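MAGE domain-containing protein (Xenopus laevis, PDB 7DG2) probably acts as the Nse3 subunit of the Smc5/6 complex, pairing with Nse1 to shape and hold Nse4, with a likely part in DNA binding. Local coordinates at residues B[116-121]-B[169-174]. Numbering follows the deposited sequence.
Sequences AKESAI and YEFRWG
Ala116 and Phe171 form the hydrogen-bonded antiparallel pair that joins strand 116-117 to strand 169-173. The amide N of Phe171 reaches Ala116 O at 2.7 Å, nearly straight at 172°, and Ala116 N returns a bond to Phe171 O at 3.0 Å. A third backbone bond ties the first turn of helix 118-127 to the strand: Glu118 N gives its hydrogen to Tyr169 O at 2.9 Å. Two waters reinforce this junction, one linking Glu118 OE1 to Tyr169 N, the other linking Ser119 N to Tyr169 O.

The apolar contacts gather on the face that carries Ala116 and Phe171. With CG anti to its own carbonyl carbon (chi1 -75°), Phe171 has its ring carried towards helix 118-127, where CD2 meets the CD1 methyl of Ile121 at a tight 3.2 Å, the two side chains crossing at about a right angle. Glu118 CG lies at the edge of the same ring, 3.8 Å from CE2, while Val146 of helix 142-152 and Ile109 of helix 94-111 add to the packing. An alanine in place of Phe171 would probably open a gap beside Ile121 CD1 and Glu118 CG, leaving that isoleucine branch less firmly held.

Among charged groups, the Glu118 side chain runs beside that of Tyr169, pointing the same way, with OE1 3.4 Å from Tyr169 CB. Its carboxylate is buried but well satisfied: OE1 also bonds Tyr158 OH, and OE2 makes a salt bridge with Lys143 NZ and a hydrogen bond with Trp122 NE1. On the other sheet face, Lys117 NZ and Glu170 OE1 make only a long salt bridge of 4.0 Å.

Lys117 is the N-cap residue where a short edge strand turns directly into a helix, completing the three-stranded antiparallel sheet, order 116-117, 169-173, 156-160, of a winged-helix unit characteristic of the MAGE homology domain.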
loop_
_atom_site.group_PDB
_atom_site.type_symbol
_atom_site.label_atom_id
_atom_site.label_comp_id
_atom_site.label_asym_id
_atom_site.label_seq_id
_atom_site.Cartn_x
_atom_site.Cartn_y
_atom_site.Cartn_z
ATOM N N ALA B 116 28.054 -12.035 -4.170
ATOM C CA ALA B 116 28.177 -11.786 -5.597
ATOM C C ALA B 116 28.796 -10.415 -5.816
ATOM O O ALA B 116 28.421 -9.443 -5.155
ATOM C CB ALA B 116 26.818 -11.860 -6.308
ATOM N N LYS B 117 29.739 -10.334 -6.752
ATOM C CA LYS B 117 30.287 -9.037 -7.114
ATOM C C LYS B 117 29.226 -8.193 -7.804
ATOM O O LYS B 117 28.353 -8.709 -8.513
ATOM C CB LYS B 117 31.504 -9.198 -8.028
ATOM C CG LYS B 117 32.691 -9.859 -7.362
ATOM C CD LYS B 117 33.998 -9.481 -8.051
ATOM C CE LYS B 117 35.196 -10.043 -7.298
ATOM N NZ LYS B 117 35.111 -9.759 -5.833
ATOM N N GLU B 118 29.299 -6.876 -7.587
ATOM C CA GLU B 118 28.378 -5.979 -8.280
ATOM C C GLU B 118 28.429 -6.197 -9.786
ATOM O O GLU B 118 27.391 -6.188 -10.459
ATOM C CB GLU B 118 28.679 -4.513 -7.942
ATOM C CG GLU B 118 27.746 -3.543 -8.666
ATOM C CD GLU B 118 27.772 -2.123 -8.117
ATOM O OE1 GLU B 118 28.697 -1.791 -7.343
ATOM O OE2 GLU B 118 26.857 -1.336 -8.465
ATOM N N SER B 119 29.630 -6.422 -10.334
ATOM C CA SER B 119 29.750 -6.615 -11.775
ATOM C C SER B 119 28.974 -7.842 -12.237
ATOM O O SER B 119 28.341 -7.825 -13.300
ATOM C CB SER B 119 31.225 -6.722 -12.176
ATOM O OG SER B 119 31.900 -7.758 -11.472
ATOM N N ALA B 120 29.000 -8.918 -11.445
ATOM C CA ALA B 120 28.251 -10.114 -11.809
ATOM C C ALA B 120 26.750 -9.859 -11.802
ATOM O O ALA B 120 26.024 -10.416 -12.628
ATOM C CB ALA B 120 28.601 -11.260 -10.864
ATOM N N ILE B 121 26.270 -9.020 -10.885
ATOM C CA ILE B 121 24.842 -8.738 -10.821
ATOM C C ILE B 121 24.395 -7.937 -12.043
ATOM O O ILE B 121 23.382 -8.258 -12.676
ATOM C CB ILE B 121 24.501 -8.033 -9.494
ATOM C CG1 ILE B 121 24.540 -9.066 -8.365
ATOM C CG2 ILE B 121 23.159 -7.311 -9.585
ATOM C CD1 ILE B 121 24.103 -8.553 -7.033
ATOM N N TYR B 169 32.565 -3.151 -5.443
ATOM C CA TYR B 169 31.544 -3.512 -4.469
ATOM C C TYR B 169 31.034 -4.930 -4.701
ATOM O O TYR B 169 31.038 -5.440 -5.827
ATOM C CB TYR B 169 30.372 -2.530 -4.521
ATOM C CG TYR B 169 30.678 -1.196 -3.885
ATOM C CD1 TYR B 169 31.289 -0.186 -4.609
ATOM C CD2 TYR B 169 30.362 -0.954 -2.553
ATOM C CE1 TYR B 169 31.574 1.033 -4.021
ATOM C CE2 TYR B 169 30.633 0.259 -1.962
ATOM C CZ TYR B 169 31.243 1.248 -2.699
ATOM O OH TYR B 169 31.524 2.459 -2.110
ATOM N N GLU B 170 30.590 -5.561 -3.617
ATOM C CA GLU B 170 29.957 -6.869 -3.686
ATOM C C GLU B 170 28.690 -6.867 -2.838
ATOM O O GLU B 170 28.525 -6.057 -1.923
ATOM C CB GLU B 170 30.903 -7.980 -3.223
ATOM C CG GLU B 170 31.398 -7.805 -1.803
ATOM C CD GLU B 170 32.592 -8.686 -1.498
ATOM O OE1 GLU B 170 33.079 -9.370 -2.424
ATOM O OE2 GLU B 170 33.037 -8.694 -0.332
ATOM N N PHE B 171 27.797 -7.800 -3.152
ATOM C CA PHE B 171 26.485 -7.872 -2.529
ATOM C C PHE B 171 26.347 -9.137 -1.694
ATOM O O PHE B 171 26.822 -10.209 -2.086
ATOM C CB PHE B 171 25.386 -7.877 -3.584
ATOM C CG PHE B 171 25.118 -6.552 -4.222
ATOM C CD1 PHE B 171 24.218 -5.663 -3.650
ATOM C CD2 PHE B 171 25.695 -6.225 -5.442
ATOM C CE1 PHE B 171 23.921 -4.466 -4.272
ATOM C CE2 PHE B 171 25.397 -5.032 -6.069
ATOM C CZ PHE B 171 24.521 -4.150 -5.480
ATOM N N ARG B 172 25.666 -9.013 -0.554
ATOM C CA ARG B 172 25.204 -10.153 0.226
ATOM C C ARG B 172 23.727 -9.942 0.540
ATOM O O ARG B 172 23.193 -8.843 0.367
ATOM C CB ARG B 172 25.999 -10.308 1.533
ATOM C CG ARG B 172 27.515 -10.318 1.365
ATOM C CD ARG B 172 28.207 -10.572 2.704
ATOM N NE ARG B 172 27.800 -11.854 3.277
ATOM C CZ ARG B 172 28.403 -13.011 3.018
ATOM N NH1 ARG B 172 29.444 -13.040 2.194
ATOM N NH2 ARG B 172 27.969 -14.140 3.574
ATOM N N TRP B 173 23.066 -10.998 1.015
ATOM C CA TRP B 173 21.729 -10.823 1.576
ATOM C C TRP B 173 21.782 -9.905 2.790
ATOM O O TRP B 173 22.687 -10.010 3.627
ATOM C CB TRP B 173 21.131 -12.158 2.023
ATOM C CG TRP B 173 20.669 -13.087 0.954
ATOM C CD1 TRP B 173 21.090 -13.147 -0.339
ATOM C CD2 TRP B 173 19.695 -14.125 1.115
ATOM N NE1 TRP B 173 20.428 -14.165 -1.003
ATOM C CE2 TRP B 173 19.564 -14.775 -0.129
ATOM C CE3 TRP B 173 18.913 -14.561 2.193
ATOM C CZ2 TRP B 173 18.678 -15.837 -0.330
ATOM C CZ3 TRP B 173 18.030 -15.623 1.991
ATOM C CH2 TRP B 173 17.927 -16.250 0.739
ATOM N N GLY B 174 20.772 -9.019 2.903
ATOM C CA GLY B 174 20.588 -8.225 4.099
ATOM C C GLY B 174 19.719 -8.915 5.153
ATOM O O GLY B 174 19.096 -9.945 4.903
HETATM O O HOH W 1 31.304 -2.083 -7.796
HETATM O O HOH W 2 31.780 -5.246 -8.745
#